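Local coordinates for inulin fructotransferase (Bacillus sp. snu-7, PDB 2INV), which probably splits the terminal difructose unit off inulin by intramolecular fructosyl transfer, releasing it as a cyclic dianhydride, at residues I34-N39 and L69-V74; A124-R129 and E165-N170. One frame throughout, in Å; residues are numbered along the deposited sequence.

Interaction 1. Residues I34-N39 and L69-V74; sequences IGAVIN and LHTQVV
G35 and N39, one turn apart on the helix 30-48 that caps the N-terminal end of the right-handed parallel beta-helix, sit against L69 at the end of strand 65-69, the turn H70-Q72 and the strand beginning at V73. N39 makes the polar part of the contact with both ends of its amide. ND2 donates to Q72 O at 2.9 Å in a nearly straight bond (171°), with the acceptor in the plane of the amide, although ND2 itself stands above the carbonyl plane of Q72. OD1 takes the N-H of V74 on a lone pair at 3.2 Å. CG lies anti to the carbonyl carbon (chi1 -81°), which swings the amide toward the loop and lets it straddle V73. An alanine at N39 would probably leave Q72 O and V74 N without these mates and open a gap beside the CG2 methyl of T71. One turn earlier in the helix, G35 has no side chain, and its CA approaches T71 O to 3.1 Å in a CA-H...O contact; a CB would have no room there. L69 CG covers the same CA at 3.8 Å, its CD1 methyl reaching on to I34 CG2. V73 touches two helix residues: its CG2 packs against G35 O and CA, while CG1 meets I38 CG2 at 3.8 Å, the two side chains crossing at about a right angle. The helix is kinked at G35 and A36, and D33 serves this bend, accepting H70 N on OD1, where the N-H groups of G35 and A36 bond weakly. T71 completes the seam: OG1 is hydrogen-bonded to D33 OD2, and CG2 lies 3.6 Å from N39 ND2.

Interaction 2. Residues A124-R129 and E165-N170; sequences AFLVKR and EVASDN
E165 O is met by three groups of the neighbouring strand: V127 N donates to it at 2.9 Å, L126 CA makes a longer CA-H...O contact, and the CD1 methyl of L126 comes to 3.5 Å. The parallel ladder continues on both sides, E165 N bonding to F125 O at 2.9 Å and A167 N to V127 O at 3.1 Å, the last noticeably bent (142°). Past V166 the strand pairing ends and a side chain takes over. S168 OG, anti to its own carbonyl carbon (chi1 -50°), reaches across to accept R129 N at 3.1 Å, pressed at the same time against CA and CB of K128. S168 N is buried here with no partner in the model, whereas S168 O receives an almost straight bond from N170 ND2. On one face V127 and V166 lie side by side, CB to CG2 3.9 Å, pointing the same way into a core that F173 also lines. On the other, L126 CD1 rests on the extended chain of E165, at CG 3.8 Å, and the carboxylate beyond is held through OE1 by Q123 NE2. Like residues stacked in register, with V75 before V127 and V189 after V166, are the hallmark of successive coils in a parallel beta-helix.

Interactions 1 and 2 are consecutive steps along the beta-helix, their centres about 14 Å apart. Strand 73-75, which receives the capping helix in interaction 1, pairs with strand 123-127 of interaction 2: V73 O to L126 N (2.7 Å) and V73 N to A124 O (2.8 Å) are probable hydrogen bonds. Inside, the ring of F125 ties the two together, with CD2 3.6 Å from V73 CB and its side chain also touching I38 of the helix. From segment 165-170, D169 touches R134, which lines a glycan pocket with D193 and Q216. R129 packs on Q104 of a second subunit, whereas no other chain touches interaction 1.

Interaction 1. Residues I34-N39 and L69-V74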
# COMPACT_ATOMS: atom_id res chain seq x y z
N ILE A 34 -16.20 -20.55 -20.06
CA ILE A 34 -15.71 -20.69 -18.70
C ILE A 34 -16.81 -20.30 -17.73
O ILE A 34 -16.80 -20.68 -16.57
CB ILE A 34 -14.45 -19.82 -18.45
CG1 ILE A 34 -13.84 -20.16 -17.09
CG2 ILE A 34 -14.82 -18.34 -18.53
CD1 ILE A 34 -12.43 -19.64 -16.90
N GLY A 35 -17.78 -19.54 -18.22
CA GLY A 35 -18.89 -19.12 -17.40
C GLY A 35 -19.69 -20.34 -17.00
O GLY A 35 -20.02 -20.53 -15.83
N ALA A 36 -19.99 -21.19 -17.98
CA ALA A 36 -20.74 -22.41 -17.74
C ALA A 36 -20.00 -23.31 -16.77
O ALA A 36 -20.60 -23.92 -15.88
CB ALA A 36 -20.99 -23.14 -19.06
N VAL A 37 -18.68 -23.40 -16.97
CA VAL A 37 -17.81 -24.22 -16.14
C VAL A 37 -17.83 -23.80 -14.68
O VAL A 37 -18.02 -24.63 -13.79
CB VAL A 37 -16.36 -24.16 -16.64
CG1 VAL A 37 -15.46 -25.03 -15.79
CG2 VAL A 37 -16.31 -24.60 -18.10
N ILE A 38 -17.63 -22.51 -14.43
CA ILE A 38 -17.62 -22.02 -13.06
C ILE A 38 -18.99 -22.19 -12.41
O ILE A 38 -19.07 -22.55 -11.24
CB ILE A 38 -17.18 -20.54 -13.00
CG1 ILE A 38 -15.78 -20.42 -13.61
CG2 ILE A 38 -17.16 -20.06 -11.56
CD1 ILE A 38 -15.26 -19.00 -13.68
N ASN A 39 -20.07 -21.94 -13.15
CA ASN A 39 -21.38 -22.12 -12.55
C ASN A 39 -21.57 -23.58 -12.13
O ASN A 39 -22.16 -23.85 -11.09
CB ASN A 39 -22.50 -21.69 -13.51
CG ASN A 39 -22.71 -20.18 -13.51
OD1 ASN A 39 -22.61 -19.53 -12.48
ND2 ASN A 39 -23.03 -19.63 -14.69
N LEU A 69 -16.17 -16.28 -22.18
CA LEU A 69 -17.26 -16.36 -21.22
C LEU A 69 -18.55 -15.88 -21.88
O LEU A 69 -18.70 -14.69 -22.16
CB LEU A 69 -16.98 -15.51 -19.96
CG LEU A 69 -18.00 -15.69 -18.82
CD1 LEU A 69 -17.28 -15.61 -17.49
CD2 LEU A 69 -19.10 -14.64 -18.91
N HIS A 70 -19.45 -16.82 -22.13
CA HIS A 70 -20.73 -16.49 -22.75
C HIS A 70 -21.79 -16.45 -21.64
O HIS A 70 -22.67 -15.60 -21.65
CB HIS A 70 -21.09 -17.53 -23.82
CG HIS A 70 -20.35 -17.38 -25.11
ND1 HIS A 70 -20.76 -16.54 -26.12
CD2 HIS A 70 -19.22 -17.99 -25.57
CE1 HIS A 70 -19.93 -16.64 -27.14
NE2 HIS A 70 -18.99 -17.51 -26.83
N THR A 71 -21.69 -17.36 -20.67
CA THR A 71 -22.65 -17.45 -19.56
C THR A 71 -22.25 -16.74 -18.27
O THR A 71 -21.22 -17.04 -17.67
CB THR A 71 -22.95 -18.92 -19.20
OG1 THR A 71 -23.41 -19.61 -20.37
CG2 THR A 71 -24.04 -18.99 -18.13
N GLN A 72 -23.10 -15.82 -17.82
CA GLN A 72 -22.88 -15.04 -16.60
C GLN A 72 -22.75 -15.92 -15.36
O GLN A 72 -23.58 -16.81 -15.13
CB GLN A 72 -24.03 -14.05 -16.38
CG GLN A 72 -24.05 -13.39 -15.00
CD GLN A 72 -25.36 -12.67 -14.71
OE1 GLN A 72 -26.35 -13.29 -14.32
NE2 GLN A 72 -25.36 -11.36 -14.91
N VAL A 73 -21.71 -15.68 -14.57
CA VAL A 73 -21.49 -16.46 -13.36
C VAL A 73 -22.12 -15.80 -12.15
O VAL A 73 -21.85 -14.64 -11.83
CB VAL A 73 -19.99 -16.62 -13.04
CG1 VAL A 73 -19.81 -17.38 -11.74
CG2 VAL A 73 -19.29 -17.34 -14.18
N VAL A 74 -22.98 -16.56 -11.47
CA VAL A 74 -23.64 -16.05 -10.28
C VAL A 74 -22.93 -16.65 -9.07
O VAL A 74 -22.94 -17.86 -8.87
CB VAL A 74 -25.13 -16.42 -10.29
CG1 VAL A 74 -25.77 -16.06 -8.98
CG2 VAL A 74 -25.82 -15.68 -11.44

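Interaction 2. Residues A124-R129 and E165-N170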
# COMPACT_ATOMS: atom_id res chain seq x y z
N ALA A 124 -19.94 -10.55 -16.03
CA ALA A 124 -19.23 -11.82 -16.17
C ALA A 124 -19.45 -12.52 -14.84
O ALA A 124 -19.77 -13.71 -14.80
CB ALA A 124 -17.74 -11.58 -16.40
N PHE A 125 -19.28 -11.76 -13.77
CA PHE A 125 -19.47 -12.28 -12.43
C PHE A 125 -20.46 -11.40 -11.68
O PHE A 125 -20.28 -10.18 -11.56
CB PHE A 125 -18.14 -12.34 -11.67
CG PHE A 125 -17.18 -13.34 -12.24
CD1 PHE A 125 -16.27 -12.98 -13.23
CD2 PHE A 125 -17.23 -14.67 -11.83
CE1 PHE A 125 -15.42 -13.93 -13.79
CE2 PHE A 125 -16.39 -15.62 -12.39
CZ PHE A 125 -15.48 -15.24 -13.38
N LEU A 126 -21.52 -12.03 -11.17
CA LEU A 126 -22.53 -11.32 -10.41
C LEU A 126 -22.64 -12.00 -9.07
O LEU A 126 -23.12 -13.13 -8.96
CB LEU A 126 -23.87 -11.33 -11.13
CG LEU A 126 -25.01 -10.60 -10.43
CD1 LEU A 126 -24.63 -9.15 -10.15
CD2 LEU A 126 -26.25 -10.66 -11.31
N VAL A 127 -22.16 -11.29 -8.05
CA VAL A 127 -22.15 -11.78 -6.69
C VAL A 127 -23.40 -11.29 -5.98
O VAL A 127 -23.62 -10.09 -5.82
CB VAL A 127 -20.91 -11.25 -5.97
CG1 VAL A 127 -20.79 -11.88 -4.60
CG2 VAL A 127 -19.68 -11.51 -6.82
N LYS A 128 -24.24 -12.23 -5.55
CA LYS A 128 -25.45 -11.84 -4.86
C LYS A 128 -26.11 -13.02 -4.19
O LYS A 128 -26.01 -14.16 -4.63
CB LYS A 128 -26.44 -11.20 -5.83
CG LYS A 128 -26.89 -12.13 -6.96
CD LYS A 128 -27.90 -11.42 -7.86
CE LYS A 128 -28.40 -12.38 -8.93
NZ LYS A 128 -29.51 -11.79 -9.73
N ARG A 129 -26.78 -12.73 -3.09
CA ARG A 129 -27.48 -13.78 -2.38
C ARG A 129 -28.62 -13.21 -1.58
O ARG A 129 -28.57 -12.06 -1.12
CB ARG A 129 -26.55 -14.54 -1.44
CG ARG A 129 -27.22 -15.79 -0.88
CD ARG A 129 -26.28 -16.61 -0.03
NE ARG A 129 -25.87 -15.91 1.18
CZ ARG A 129 -25.00 -16.38 2.06
NH1 ARG A 129 -24.44 -17.57 1.86
NH2 ARG A 129 -24.69 -15.68 3.14
N GLU A 165 -19.49 -7.64 -10.53
CA GLU A 165 -20.47 -6.80 -9.86
C GLU A 165 -21.04 -7.45 -8.62
O GLU A 165 -21.56 -8.57 -8.66
CB GLU A 165 -21.61 -6.42 -10.81
CG GLU A 165 -22.80 -5.85 -10.09
CD GLU A 165 -23.69 -5.00 -10.96
OE1 GLU A 165 -23.70 -5.20 -12.20
OE2 GLU A 165 -24.39 -4.12 -10.41
N VAL A 166 -20.93 -6.73 -7.51
CA VAL A 166 -21.43 -7.22 -6.23
C VAL A 166 -22.69 -6.44 -5.89
O VAL A 166 -22.62 -5.30 -5.41
CB VAL A 166 -20.38 -7.02 -5.13
CG1 VAL A 166 -20.92 -7.49 -3.80
CG2 VAL A 166 -19.11 -7.79 -5.50
N ALA A 167 -23.85 -7.06 -6.14
CA ALA A 167 -25.13 -6.41 -5.91
C ALA A 167 -25.73 -6.50 -4.50
O ALA A 167 -26.60 -5.70 -4.15
CB ALA A 167 -26.13 -6.91 -6.92
N SER A 168 -25.30 -7.47 -3.69
CA SER A 168 -25.84 -7.59 -2.34
C SER A 168 -24.84 -7.07 -1.32
O SER A 168 -23.64 -7.04 -1.59
CB SER A 168 -26.18 -9.05 -2.02
OG SER A 168 -26.96 -9.63 -3.05
N ASP A 169 -25.33 -6.67 -0.15
CA ASP A 169 -24.43 -6.16 0.87
C ASP A 169 -23.42 -7.24 1.16
O ASP A 169 -23.75 -8.42 1.29
CB ASP A 169 -25.19 -5.74 2.11
CG ASP A 169 -26.15 -4.59 1.83
OD1 ASP A 169 -26.01 -3.96 0.76
OD2 ASP A 169 -27.03 -4.31 2.67
N ASN A 170 -22.17 -6.82 1.24
CA ASN A 170 -21.07 -7.75 1.43
C ASN A 170 -20.14 -7.34 2.55
O ASN A 170 -20.04 -6.17 2.90
CB ASN A 170 -20.27 -7.80 0.14
CG ASN A 170 -19.93 -6.41 -0.37
OD1 ASN A 170 -18.83 -5.91 -0.17
ND2 ASN A 170 -20.90 -5.76 -1.02